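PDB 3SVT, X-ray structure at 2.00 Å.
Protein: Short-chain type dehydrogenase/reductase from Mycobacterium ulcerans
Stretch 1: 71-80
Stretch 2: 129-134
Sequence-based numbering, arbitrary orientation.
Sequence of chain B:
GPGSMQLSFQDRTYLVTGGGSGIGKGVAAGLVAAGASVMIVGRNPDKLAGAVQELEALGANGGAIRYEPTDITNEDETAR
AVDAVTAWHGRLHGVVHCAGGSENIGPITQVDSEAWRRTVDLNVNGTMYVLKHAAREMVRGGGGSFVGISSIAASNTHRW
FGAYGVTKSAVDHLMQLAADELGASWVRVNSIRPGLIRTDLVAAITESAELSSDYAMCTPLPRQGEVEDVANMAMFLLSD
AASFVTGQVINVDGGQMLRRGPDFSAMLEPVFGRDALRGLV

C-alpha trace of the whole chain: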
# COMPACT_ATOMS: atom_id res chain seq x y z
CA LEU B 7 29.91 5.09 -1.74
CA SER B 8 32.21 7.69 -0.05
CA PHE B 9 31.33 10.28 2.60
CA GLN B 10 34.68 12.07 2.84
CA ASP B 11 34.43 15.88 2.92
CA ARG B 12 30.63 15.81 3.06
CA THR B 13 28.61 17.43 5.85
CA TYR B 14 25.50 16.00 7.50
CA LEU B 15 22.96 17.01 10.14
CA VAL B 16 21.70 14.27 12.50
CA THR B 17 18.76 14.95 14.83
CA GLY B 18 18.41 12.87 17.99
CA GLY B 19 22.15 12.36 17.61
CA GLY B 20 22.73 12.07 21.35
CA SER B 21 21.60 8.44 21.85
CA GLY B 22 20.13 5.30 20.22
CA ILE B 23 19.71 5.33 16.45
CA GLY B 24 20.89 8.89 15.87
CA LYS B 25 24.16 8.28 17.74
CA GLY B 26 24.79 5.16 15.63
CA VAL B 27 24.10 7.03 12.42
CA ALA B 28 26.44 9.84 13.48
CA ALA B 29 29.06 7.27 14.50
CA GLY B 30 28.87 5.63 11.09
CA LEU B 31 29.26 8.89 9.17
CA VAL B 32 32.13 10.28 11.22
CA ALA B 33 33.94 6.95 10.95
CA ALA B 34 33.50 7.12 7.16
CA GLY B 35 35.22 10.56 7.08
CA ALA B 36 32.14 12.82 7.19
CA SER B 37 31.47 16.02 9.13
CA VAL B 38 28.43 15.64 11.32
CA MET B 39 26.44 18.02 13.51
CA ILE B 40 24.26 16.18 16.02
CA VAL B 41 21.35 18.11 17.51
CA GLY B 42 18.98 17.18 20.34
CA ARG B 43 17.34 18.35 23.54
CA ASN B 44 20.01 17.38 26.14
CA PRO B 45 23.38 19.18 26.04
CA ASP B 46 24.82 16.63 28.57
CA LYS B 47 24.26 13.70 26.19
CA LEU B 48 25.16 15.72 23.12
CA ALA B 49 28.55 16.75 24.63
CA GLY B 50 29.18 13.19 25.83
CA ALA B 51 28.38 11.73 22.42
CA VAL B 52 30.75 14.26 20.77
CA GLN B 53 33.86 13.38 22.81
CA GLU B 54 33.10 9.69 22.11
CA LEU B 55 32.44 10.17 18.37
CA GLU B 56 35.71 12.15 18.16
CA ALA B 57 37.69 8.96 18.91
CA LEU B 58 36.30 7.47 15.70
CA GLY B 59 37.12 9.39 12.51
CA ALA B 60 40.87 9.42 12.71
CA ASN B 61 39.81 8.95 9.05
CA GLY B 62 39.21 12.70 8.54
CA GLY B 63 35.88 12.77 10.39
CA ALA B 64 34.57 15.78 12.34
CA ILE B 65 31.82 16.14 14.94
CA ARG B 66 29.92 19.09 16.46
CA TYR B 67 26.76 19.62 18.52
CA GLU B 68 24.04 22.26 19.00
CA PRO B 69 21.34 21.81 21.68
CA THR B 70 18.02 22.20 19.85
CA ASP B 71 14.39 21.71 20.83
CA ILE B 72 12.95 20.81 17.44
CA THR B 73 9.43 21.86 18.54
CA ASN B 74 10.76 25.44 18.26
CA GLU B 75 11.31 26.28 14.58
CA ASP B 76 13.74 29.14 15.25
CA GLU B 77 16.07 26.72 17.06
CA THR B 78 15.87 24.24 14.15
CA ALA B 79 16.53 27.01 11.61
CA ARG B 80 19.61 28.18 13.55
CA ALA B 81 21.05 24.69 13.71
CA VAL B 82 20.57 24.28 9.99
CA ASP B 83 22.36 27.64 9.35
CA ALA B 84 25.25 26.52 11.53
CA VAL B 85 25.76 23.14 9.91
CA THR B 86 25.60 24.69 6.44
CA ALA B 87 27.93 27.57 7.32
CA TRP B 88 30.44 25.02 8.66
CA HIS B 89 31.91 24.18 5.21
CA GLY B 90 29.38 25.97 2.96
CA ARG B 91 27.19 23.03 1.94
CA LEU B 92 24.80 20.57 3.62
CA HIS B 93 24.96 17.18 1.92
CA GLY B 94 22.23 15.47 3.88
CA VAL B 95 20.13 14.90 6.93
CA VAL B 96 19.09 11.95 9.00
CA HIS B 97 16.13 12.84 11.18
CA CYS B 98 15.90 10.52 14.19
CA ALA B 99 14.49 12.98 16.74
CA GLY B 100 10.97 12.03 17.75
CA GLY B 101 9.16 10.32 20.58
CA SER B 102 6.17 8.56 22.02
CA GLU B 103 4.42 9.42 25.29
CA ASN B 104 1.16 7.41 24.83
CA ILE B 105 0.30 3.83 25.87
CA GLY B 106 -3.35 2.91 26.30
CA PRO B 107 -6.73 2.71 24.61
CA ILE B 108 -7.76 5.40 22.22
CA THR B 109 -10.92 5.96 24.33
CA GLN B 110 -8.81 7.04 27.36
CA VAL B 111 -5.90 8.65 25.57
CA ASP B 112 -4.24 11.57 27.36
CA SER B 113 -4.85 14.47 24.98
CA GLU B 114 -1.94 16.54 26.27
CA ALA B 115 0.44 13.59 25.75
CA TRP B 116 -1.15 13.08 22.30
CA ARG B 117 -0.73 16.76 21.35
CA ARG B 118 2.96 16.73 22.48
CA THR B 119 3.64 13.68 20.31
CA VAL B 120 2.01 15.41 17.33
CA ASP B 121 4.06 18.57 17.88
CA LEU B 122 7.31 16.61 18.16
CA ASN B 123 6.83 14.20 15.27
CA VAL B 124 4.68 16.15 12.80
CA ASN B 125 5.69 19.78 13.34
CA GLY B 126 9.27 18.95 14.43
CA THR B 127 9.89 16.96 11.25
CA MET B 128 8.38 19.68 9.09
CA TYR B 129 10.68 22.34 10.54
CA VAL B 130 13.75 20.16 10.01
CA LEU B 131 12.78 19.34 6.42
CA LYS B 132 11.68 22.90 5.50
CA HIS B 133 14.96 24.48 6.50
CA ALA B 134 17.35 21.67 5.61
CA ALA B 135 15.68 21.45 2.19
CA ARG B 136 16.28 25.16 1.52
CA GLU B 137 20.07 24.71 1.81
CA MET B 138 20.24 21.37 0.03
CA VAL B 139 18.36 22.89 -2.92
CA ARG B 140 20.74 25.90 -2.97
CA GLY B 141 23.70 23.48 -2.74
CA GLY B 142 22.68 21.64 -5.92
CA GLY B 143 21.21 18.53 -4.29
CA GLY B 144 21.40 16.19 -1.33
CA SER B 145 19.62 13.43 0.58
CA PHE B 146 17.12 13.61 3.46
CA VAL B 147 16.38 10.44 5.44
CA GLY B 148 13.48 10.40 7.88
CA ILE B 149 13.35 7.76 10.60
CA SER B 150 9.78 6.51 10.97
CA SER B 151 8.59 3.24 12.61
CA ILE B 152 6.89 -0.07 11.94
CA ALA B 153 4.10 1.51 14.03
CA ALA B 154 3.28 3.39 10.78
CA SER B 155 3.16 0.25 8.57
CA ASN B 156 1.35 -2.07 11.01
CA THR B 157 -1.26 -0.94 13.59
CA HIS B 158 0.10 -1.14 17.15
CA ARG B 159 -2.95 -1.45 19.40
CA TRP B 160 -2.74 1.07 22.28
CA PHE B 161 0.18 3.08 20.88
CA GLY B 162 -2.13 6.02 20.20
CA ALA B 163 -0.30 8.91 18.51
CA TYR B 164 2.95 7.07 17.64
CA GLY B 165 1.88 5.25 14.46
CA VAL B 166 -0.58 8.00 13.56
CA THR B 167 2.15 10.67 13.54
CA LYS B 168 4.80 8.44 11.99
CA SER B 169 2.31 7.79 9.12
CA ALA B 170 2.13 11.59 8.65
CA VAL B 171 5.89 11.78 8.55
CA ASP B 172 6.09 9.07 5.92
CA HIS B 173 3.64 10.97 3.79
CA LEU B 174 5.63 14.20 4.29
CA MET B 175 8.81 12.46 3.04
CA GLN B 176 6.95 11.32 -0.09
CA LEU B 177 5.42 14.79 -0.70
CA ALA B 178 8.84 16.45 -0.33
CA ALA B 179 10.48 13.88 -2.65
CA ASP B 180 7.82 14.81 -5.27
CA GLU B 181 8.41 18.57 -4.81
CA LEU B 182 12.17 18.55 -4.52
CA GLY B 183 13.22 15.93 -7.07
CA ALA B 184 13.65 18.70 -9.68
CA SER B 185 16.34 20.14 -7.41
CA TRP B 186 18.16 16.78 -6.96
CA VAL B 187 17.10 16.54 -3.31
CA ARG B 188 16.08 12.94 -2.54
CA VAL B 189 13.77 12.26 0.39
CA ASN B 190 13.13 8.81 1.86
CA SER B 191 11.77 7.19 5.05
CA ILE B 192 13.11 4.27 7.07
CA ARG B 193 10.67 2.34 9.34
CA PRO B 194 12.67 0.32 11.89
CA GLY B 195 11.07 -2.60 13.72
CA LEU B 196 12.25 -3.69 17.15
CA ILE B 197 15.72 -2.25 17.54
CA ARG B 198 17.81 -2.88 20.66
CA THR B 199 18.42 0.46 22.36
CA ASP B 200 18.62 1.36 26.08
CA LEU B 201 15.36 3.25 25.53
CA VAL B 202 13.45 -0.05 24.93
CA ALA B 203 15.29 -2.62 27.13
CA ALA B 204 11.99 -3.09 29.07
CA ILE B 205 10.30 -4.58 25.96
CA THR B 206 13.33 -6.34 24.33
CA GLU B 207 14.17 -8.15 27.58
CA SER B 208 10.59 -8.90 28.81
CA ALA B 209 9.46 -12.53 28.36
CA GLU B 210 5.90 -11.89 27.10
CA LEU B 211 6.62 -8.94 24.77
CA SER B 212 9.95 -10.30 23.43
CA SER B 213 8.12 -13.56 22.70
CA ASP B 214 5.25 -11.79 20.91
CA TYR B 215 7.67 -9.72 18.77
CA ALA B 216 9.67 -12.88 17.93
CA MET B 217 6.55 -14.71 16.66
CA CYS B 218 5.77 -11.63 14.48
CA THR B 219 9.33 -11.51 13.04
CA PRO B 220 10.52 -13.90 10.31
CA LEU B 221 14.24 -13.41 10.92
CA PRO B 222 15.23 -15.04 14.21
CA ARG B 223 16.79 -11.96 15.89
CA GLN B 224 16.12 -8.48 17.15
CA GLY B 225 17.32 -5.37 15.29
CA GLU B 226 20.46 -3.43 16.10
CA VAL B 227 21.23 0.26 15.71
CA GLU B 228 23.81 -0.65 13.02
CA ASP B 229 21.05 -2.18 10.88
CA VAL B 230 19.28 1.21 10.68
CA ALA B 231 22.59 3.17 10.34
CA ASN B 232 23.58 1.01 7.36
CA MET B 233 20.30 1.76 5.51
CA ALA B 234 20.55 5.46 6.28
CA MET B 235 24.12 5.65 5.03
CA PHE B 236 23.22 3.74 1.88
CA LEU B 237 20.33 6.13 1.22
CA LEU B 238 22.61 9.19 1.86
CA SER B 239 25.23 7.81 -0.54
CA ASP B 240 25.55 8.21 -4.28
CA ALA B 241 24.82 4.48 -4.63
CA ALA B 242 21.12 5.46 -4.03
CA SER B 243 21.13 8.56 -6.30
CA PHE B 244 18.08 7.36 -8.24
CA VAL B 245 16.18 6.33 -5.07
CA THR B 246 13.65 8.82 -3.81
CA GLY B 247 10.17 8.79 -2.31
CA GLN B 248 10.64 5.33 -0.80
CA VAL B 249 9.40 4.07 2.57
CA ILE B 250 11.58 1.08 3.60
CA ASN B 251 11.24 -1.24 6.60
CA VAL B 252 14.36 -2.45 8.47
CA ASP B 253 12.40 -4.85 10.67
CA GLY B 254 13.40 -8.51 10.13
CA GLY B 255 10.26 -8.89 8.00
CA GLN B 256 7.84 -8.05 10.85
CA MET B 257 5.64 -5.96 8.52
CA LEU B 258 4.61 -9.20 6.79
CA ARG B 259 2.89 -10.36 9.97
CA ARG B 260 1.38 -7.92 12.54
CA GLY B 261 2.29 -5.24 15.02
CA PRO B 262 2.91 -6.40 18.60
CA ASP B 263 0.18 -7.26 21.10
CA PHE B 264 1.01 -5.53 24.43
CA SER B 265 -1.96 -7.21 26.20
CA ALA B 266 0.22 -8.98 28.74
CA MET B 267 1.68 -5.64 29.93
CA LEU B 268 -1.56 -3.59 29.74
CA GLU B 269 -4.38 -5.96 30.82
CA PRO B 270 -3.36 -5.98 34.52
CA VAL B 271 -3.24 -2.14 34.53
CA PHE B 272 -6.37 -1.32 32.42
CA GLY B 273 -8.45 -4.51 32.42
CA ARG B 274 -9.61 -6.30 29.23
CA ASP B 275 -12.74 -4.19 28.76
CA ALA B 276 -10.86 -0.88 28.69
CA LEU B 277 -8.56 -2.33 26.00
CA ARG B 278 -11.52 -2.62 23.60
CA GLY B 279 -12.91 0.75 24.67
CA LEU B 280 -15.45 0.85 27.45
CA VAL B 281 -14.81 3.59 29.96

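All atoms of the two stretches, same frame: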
# COMPACT_ATOMS: atom_id res chain seq x y z
N ASP B 71 15.71 22.27 20.61
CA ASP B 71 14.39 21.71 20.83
C ASP B 71 13.64 21.88 19.52
O ASP B 71 13.19 22.99 19.17
CB ASP B 71 13.65 22.42 21.97
CG ASP B 71 12.20 21.96 22.11
OD1 ASP B 71 11.64 21.31 21.20
OD2 ASP B 71 11.59 22.25 23.14
N ILE B 72 13.49 20.77 18.79
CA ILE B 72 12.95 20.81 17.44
C ILE B 72 11.47 21.17 17.38
O ILE B 72 10.95 21.30 16.29
CB ILE B 72 13.16 19.45 16.64
CG1 ILE B 72 12.39 18.31 17.28
CG2 ILE B 72 14.64 19.07 16.50
CD1 ILE B 72 12.06 17.20 16.27
N THR B 73 10.79 21.31 18.52
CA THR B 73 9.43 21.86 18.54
C THR B 73 9.43 23.40 18.43
O THR B 73 8.37 24.02 18.26
CB THR B 73 8.59 21.40 19.77
OG1 THR B 73 9.10 21.96 21.00
CG2 THR B 73 8.56 19.87 19.86
N ASN B 74 10.61 24.00 18.49
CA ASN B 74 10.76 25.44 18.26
C ASN B 74 11.47 25.64 16.92
O ASN B 74 12.63 25.27 16.78
CB ASN B 74 11.57 26.09 19.39
CG ASN B 74 10.90 25.97 20.75
OD1 ASN B 74 9.67 25.80 20.86
ND2 ASN B 74 11.71 26.08 21.81
N GLU B 75 10.78 26.20 15.94
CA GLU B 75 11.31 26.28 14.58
C GLU B 75 12.55 27.17 14.47
O GLU B 75 13.43 26.93 13.64
CB GLU B 75 10.23 26.81 13.62
CG GLU B 75 10.67 26.91 12.16
CD GLU B 75 9.58 27.41 11.21
OE1 GLU B 75 8.47 27.79 11.67
OE2 GLU B 75 9.87 27.45 10.00
N ASP B 76 12.60 28.22 15.27
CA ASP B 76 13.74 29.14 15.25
C ASP B 76 15.01 28.39 15.63
O ASP B 76 16.07 28.60 15.02
CB ASP B 76 13.52 30.34 16.20
CG ASP B 76 13.19 29.91 17.63
OD1 ASP B 76 12.74 28.75 17.87
OD2 ASP B 76 13.35 30.75 18.53
N GLU B 77 14.91 27.49 16.60
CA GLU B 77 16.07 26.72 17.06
C GLU B 77 16.56 25.76 16.00
O GLU B 77 17.76 25.65 15.77
CB GLU B 77 15.75 25.97 18.34
CG GLU B 77 15.51 26.87 19.51
CD GLU B 77 15.48 26.11 20.82
OE1 GLU B 77 16.21 25.11 20.97
OE2 GLU B 77 14.73 26.51 21.71
N THR B 78 15.60 25.09 15.33
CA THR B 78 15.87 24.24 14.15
C THR B 78 16.52 25.02 13.00
O THR B 78 17.50 24.57 12.40
CB THR B 78 14.54 23.59 13.66
OG1 THR B 78 13.99 22.80 14.73
CG2 THR B 78 14.73 22.71 12.39
N ALA B 79 15.99 26.19 12.69
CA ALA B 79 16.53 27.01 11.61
C ALA B 79 17.98 27.43 11.90
O ALA B 79 18.82 27.50 10.99
CB ALA B 79 15.63 28.25 11.40
N ARG B 80 18.26 27.72 13.16
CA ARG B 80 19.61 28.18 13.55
C ARG B 80 20.63 27.06 13.41
O ARG B 80 21.74 27.29 12.93
CB ARG B 80 19.63 28.64 15.00
CG ARG B 80 19.11 30.03 15.21
CD ARG B 80 19.60 30.53 16.54
NE ARG B 80 18.61 31.32 17.26
CZ ARG B 80 18.13 32.50 16.87
NH1 ARG B 80 18.50 33.05 15.71
NH2 ARG B 80 17.24 33.13 17.63
N TYR B 129 9.68 21.27 10.40
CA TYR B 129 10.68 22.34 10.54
C TYR B 129 12.06 21.89 10.04
O TYR B 129 12.74 22.62 9.31
CB TYR B 129 10.79 22.87 11.97
CG TYR B 129 9.50 23.26 12.63
CD1 TYR B 129 8.45 23.81 11.91
CD2 TYR B 129 9.33 23.09 13.98
CE1 TYR B 129 7.28 24.16 12.54
CE2 TYR B 129 8.17 23.43 14.60
CZ TYR B 129 7.14 23.96 13.88
OH TYR B 129 5.97 24.31 14.52
N VAL B 130 12.47 20.68 10.44
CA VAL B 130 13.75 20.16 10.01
C VAL B 130 13.84 20.05 8.50
O VAL B 130 14.83 20.48 7.90
CB VAL B 130 14.07 18.80 10.68
CG1 VAL B 130 15.31 18.17 10.06
CG2 VAL B 130 14.31 19.01 12.20
N LEU B 131 12.79 19.52 7.87
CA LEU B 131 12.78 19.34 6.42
C LEU B 131 12.72 20.68 5.66
O LEU B 131 13.47 20.87 4.70
CB LEU B 131 11.62 18.45 6.04
CG LEU B 131 11.40 18.09 4.54
CD1 LEU B 131 12.36 17.03 3.99
CD2 LEU B 131 10.01 17.63 4.36
N LYS B 132 11.84 21.58 6.10
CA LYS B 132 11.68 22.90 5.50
C LYS B 132 13.03 23.58 5.36
O LYS B 132 13.42 23.98 4.27
CB LYS B 132 10.76 23.75 6.38
CG LYS B 132 10.43 25.18 5.90
CD LYS B 132 9.43 25.82 6.83
CE LYS B 132 9.26 27.32 6.63
NZ LYS B 132 8.39 27.90 7.73
N HIS B 133 13.74 23.69 6.48
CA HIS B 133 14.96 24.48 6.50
C HIS B 133 16.16 23.75 5.92
O HIS B 133 17.00 24.36 5.22
CB HIS B 133 15.20 25.03 7.91
CG HIS B 133 14.18 26.03 8.33
ND1 HIS B 133 14.24 27.35 7.95
CD2 HIS B 133 13.03 25.90 9.05
CE1 HIS B 133 13.19 28.00 8.43
NE2 HIS B 133 12.44 27.14 9.10
N ALA B 134 16.26 22.45 6.19
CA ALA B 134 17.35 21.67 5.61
C ALA B 134 17.23 21.65 4.08
O ALA B 134 18.23 21.80 3.35
CB ALA B 134 17.31 20.26 6.17
O HOH W 1 5.85 23.60 17.11

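This is a contact of a helix and the turn before it with a second helix, 433 Å² of buried surface summed over both sides, in which one carboxylate oxygen, Glu75 OE2, joins two basic side chains while CH-pi and apolar packing accompany it. The axes of helices 75-80 and 129-134 approach to 9.1 Å and run 40° apart in the same general sense, and the CA pairs Glu75–Tyr129, Thr78–Val130 and Ala79–His133 set the register.

Glu75 is the hub. Its extended side chain (chi1 and chi2 both t) brings Glu75 OE2 to 2.7 Å from Lys132 NZ, a salt bridge, and to 2.7 Å from His133 NE2, which donates a hydrogen bond at a near-linear 163°. OE2 lies near the plane of the imidazole, as such a bond requires, while Ala79 CB lies over one ring face, 3.9 Å from the His133 ring centroid and 11° off the normal. Tyr129 also has a CH-pi partner over one face: Glu75 CB sits 3.7 Å from its ring centroid, 10° off the normal, whereas Ile72 O approaches the edge, a contact of 3.3 Å to Tyr129 CD2. One water accepts from Tyr129 OH (2.7 Å) and donates to Thr73 O (2.8 Å), tying the phenol to the turn preceding the helix.

The CA-to-CB bond of Thr78 points toward the other helix, and Thr78 CG2 lies 3.7 Å from Val130 CG2.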